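Local structure of glycosyltransferase (duf1792) (Streptococcus sanguinis, 5V4A) at residues Q13-L18 / T112-P117. The protein is a glycosyltransferase domain of the GT-D fold that binds UDP, forming the C-terminal part of a longer protein probably belonging to glycosyltransferase family 8. Numbering follows the deposited sequence.
With UDP (uridine-5'-diphosphate), chain C.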
loop_
_atom_site.group_PDB
_atom_site.type_symbol
_atom_site.label_atom_id
_atom_site.label_comp_id
_atom_site.label_asym_id
_atom_site.label_seq_id
_atom_site.Cartn_x
_atom_site.Cartn_y
_atom_site.Cartn_z
ATOM N N GLN A 13 4.447 1.877 -9.995
ATOM C CA GLN A 13 5.294 3.063 -10.043
ATOM C C GLN A 13 4.480 4.349 -9.937
ATOM O O GLN A 13 4.934 5.327 -9.324
ATOM C CB GLN A 13 6.127 3.046 -11.320
ATOM C CG GLN A 13 7.248 2.031 -11.309
ATOM C CD GLN A 13 7.869 1.825 -12.673
ATOM O OE1 GLN A 13 7.189 1.872 -13.691
ATOM N NE2 GLN A 13 9.178 1.614 -12.699
ATOM N N SER A 14 3.275 4.372 -10.522
ATOM C CA SER A 14 2.443 5.577 -10.469
ATOM C C SER A 14 1.949 5.838 -9.052
ATOM O O SER A 14 2.011 6.969 -8.559
ATOM C CB SER A 14 1.251 5.455 -11.428
ATOM O OG SER A 14 1.678 5.192 -12.742
ATOM N N LEU A 15 1.418 4.800 -8.388
ATOM C CA LEU A 15 0.955 4.962 -7.014
ATOM C C LEU A 15 2.100 5.395 -6.097
ATOM O O LEU A 15 1.936 6.314 -5.283
ATOM C CB LEU A 15 0.303 3.660 -6.515
ATOM C CG LEU A 15 -1.038 3.314 -7.195
ATOM C CD1 LEU A 15 -1.533 1.981 -6.669
ATOM C CD2 LEU A 15 -2.058 4.416 -6.952
ATOM N N ASP A 16 3.280 4.788 -6.250
ATOM C CA ASP A 16 4.429 5.191 -5.434
ATOM C C ASP A 16 4.807 6.653 -5.667
ATOM O O ASP A 16 5.291 7.328 -4.746
ATOM C CB ASP A 16 5.643 4.310 -5.734
ATOM C CG ASP A 16 5.544 2.914 -5.122
ATOM O OD1 ASP A 16 4.582 2.618 -4.379
ATOM O OD2 ASP A 16 6.403 2.101 -5.486
ATOM N N TYR A 17 4.639 7.151 -6.897
ATOM C CA TYR A 17 4.946 8.556 -7.166
ATOM C C TYR A 17 4.011 9.477 -6.395
ATOM O O TYR A 17 4.458 10.461 -5.790
ATOM C CB TYR A 17 4.862 8.850 -8.672
ATOM C CG TYR A 17 5.434 10.218 -9.085
ATOM C CD1 TYR A 17 4.624 11.331 -9.176
ATOM C CD2 TYR A 17 6.787 10.372 -9.340
ATOM C CE1 TYR A 17 5.138 12.571 -9.562
ATOM C CE2 TYR A 17 7.323 11.604 -9.694
ATOM C CZ TYR A 17 6.494 12.697 -9.806
ATOM O OH TYR A 17 7.020 13.918 -10.174
ATOM N N LEU A 18 2.710 9.164 -6.396
ATOM C CA LEU A 18 1.740 9.981 -5.673
ATOM C C LEU A 18 1.984 9.934 -4.172
ATOM O O LEU A 18 1.803 10.941 -3.482
ATOM C CB LEU A 18 0.313 9.523 -6.006
ATOM C CG LEU A 18 -0.155 9.672 -7.459
ATOM C CD1 LEU A 18 -1.570 9.119 -7.670
ATOM C CD2 LEU A 18 -0.081 11.138 -7.931
ATOM N N THR A 112 -2.942 5.468 -16.448
ATOM C CA THR A 112 -4.357 5.751 -16.245
ATOM C C THR A 112 -5.064 4.601 -15.546
ATOM O O THR A 112 -6.080 4.815 -14.877
ATOM C CB THR A 112 -5.006 6.047 -17.599
ATOM O OG1 THR A 112 -4.559 7.329 -18.045
ATOM C CG2 THR A 112 -6.527 6.040 -17.524
ATOM N N PHE A 113 -4.489 3.413 -15.599
ATOM C CA PHE A 113 -5.075 2.253 -14.944
ATOM C C PHE A 113 -4.823 2.230 -13.430
ATOM O O PHE A 113 -5.072 1.200 -12.806
ATOM C CB PHE A 113 -4.540 0.969 -15.596
ATOM C CG PHE A 113 -4.775 0.885 -17.099
ATOM C CD1 PHE A 113 -5.858 1.513 -17.688
ATOM C CD2 PHE A 113 -3.900 0.178 -17.915
ATOM C CE1 PHE A 113 -6.065 1.438 -19.061
ATOM C CE2 PHE A 113 -4.110 0.079 -19.283
ATOM C CZ PHE A 113 -5.190 0.720 -19.857
ATOM N N ILE A 114 -4.353 3.326 -12.816
ATOM C CA ILE A 114 -4.342 3.372 -11.353
ATOM C C ILE A 114 -5.762 3.358 -10.811
ATOM O O ILE A 114 -5.989 2.962 -9.663
ATOM C CB ILE A 114 -3.569 4.601 -10.827
ATOM C CG1 ILE A 114 -4.189 5.917 -11.344
ATOM C CG2 ILE A 114 -2.089 4.490 -11.162
ATOM C CD1 ILE A 114 -3.728 7.140 -10.562
ATOM N N SER A 115 -6.720 3.852 -11.599
ATOM C CA SER A 115 -8.147 3.684 -11.352
ATOM C C SER A 115 -8.683 2.299 -11.732
ATOM O O SER A 115 -9.808 1.972 -11.335
ATOM C CB SER A 115 -8.931 4.778 -12.078
ATOM O OG SER A 115 -9.031 4.452 -13.428
ATOM N N ARG A 116 -7.988 1.549 -12.592
ATOM C CA ARG A 116 -8.523 0.317 -13.184
ATOM C C ARG A 116 -7.658 -0.887 -12.802
ATOM O O ARG A 116 -7.058 -1.536 -13.667
ATOM C CB ARG A 116 -8.618 0.441 -14.700
ATOM C CG ARG A 116 -9.277 1.733 -15.229
ATOM C CD ARG A 116 -10.732 1.847 -14.768
ATOM N NE ARG A 116 -11.473 0.612 -15.040
ATOM C CZ ARG A 116 -12.520 0.517 -15.864
ATOM N NH1 ARG A 116 -12.983 1.590 -16.513
ATOM N NH2 ARG A 116 -13.118 -0.656 -16.042
ATOM N N PRO A 117 -7.586 -1.223 -11.535
ATOM C CA PRO A 117 -6.541 -2.159 -11.105
ATOM C C PRO A 117 -6.997 -3.601 -10.911
ATOM O O PRO A 117 -6.360 -4.326 -10.139
ATOM C CB PRO A 117 -6.076 -1.557 -9.776
ATOM C CG PRO A 117 -7.206 -0.637 -9.316
ATOM C CD PRO A 117 -8.284 -0.641 -10.381
HETATM N N1 UDP C . -19.250 10.703 -14.737
HETATM C C2 UDP C . -20.101 11.622 -14.172
HETATM N N3 UDP C . -20.497 12.638 -15.002
HETATM C C4 UDP C . -20.136 12.820 -16.323
HETATM C C5 UDP C . -19.241 11.833 -16.836
HETATM C C6 UDP C . -18.822 10.829 -16.038
HETATM O O2 UDP C . -20.484 11.548 -13.014
HETATM O O4 UDP C . -20.572 13.804 -16.950
HETATM C "C1'" UDP C . -18.730 9.623 -13.856
HETATM C "C2'" UDP C . -19.278 8.217 -14.059
HETATM O "O2'" UDP C . -20.575 8.077 -13.480
HETATM C "C3'" UDP C . -18.186 7.393 -13.343
HETATM C "C4'" UDP C . -16.908 8.231 -13.551
HETATM O "O4'" UDP C . -17.347 9.496 -14.089
HETATM O "O3'" UDP C . -18.404 7.290 -11.941
HETATM C "C5'" UDP C . -15.855 7.615 -14.442
HETATM O "O5'" UDP C . -14.767 8.519 -14.730
HETATM P PA UDP C . -13.633 8.124 -15.760
HETATM O O1A UDP C . -14.192 8.031 -17.177
HETATM O O2A UDP C . -12.507 9.062 -15.532
HETATM O O3A UDP C . -13.212 6.605 -15.329
HETATM P PB UDP C . -11.978 5.664 -15.674
HETATM O O1B UDP C . -11.095 6.562 -16.550
HETATM O O2B UDP C . -12.623 4.542 -16.522
HETATM O O3B UDP C . -11.281 5.186 -14.436
#
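The hydroxyl of S14 is gripped twice just outside the two segments, by the backbone O of S10 one turn back in the chain and by the backbone N of S111; the second bond ties helix 11-21 to the residue preceding segment 112-117. The CA-CB bond of S14 points toward 112-117 and brings CB against I114, while OG lies beside the serine's own backbone N; S14 CB is 3.5 Å from I114 CG2, closer than carbons usually pack. I114 is the one residue of 112-117 that touches 13-18, and it does so through separate parts of its side chain: CG2, CB and CD1. Its CG2 methyl takes S14; its CB lies 4.2 Å from L15 CD2, the two side chains running past each other in opposite directions; its far end meets L18 tip to tip, with I114 CD1 4.1 Å from L18 CD1. CG1 sits between the backbone N and the carbonyl carbon (chi1 59°), and the extended chi2 of 164° carries CD1 on to L18. All four residues are buried, and V25 of strand 24-27 touches both I114 and L18. The segment leaves the end of strand 110-111, an edge of the three-stranded parallel sheet, so one short 3-10 turn and the loop behind it join a helix packed on that sheet to the nucleotide site of the GT-D fold. Immediately after I114, the hydroxyl S115 OG donates a 2.6 Å bond to the beta-phosphate oxygen O3B of UDP. R116 is bent at chi2 and chi3, which brings the edge of its guanidinium to O2B, with the oxygen in the guanidinium plane; NH1 reaches that oxygen at 3.0 Å with an N-H...O angle of 149°. Salt bridges from NE to E227 and from NH2 to E248 fix the rotation of this guanidinium.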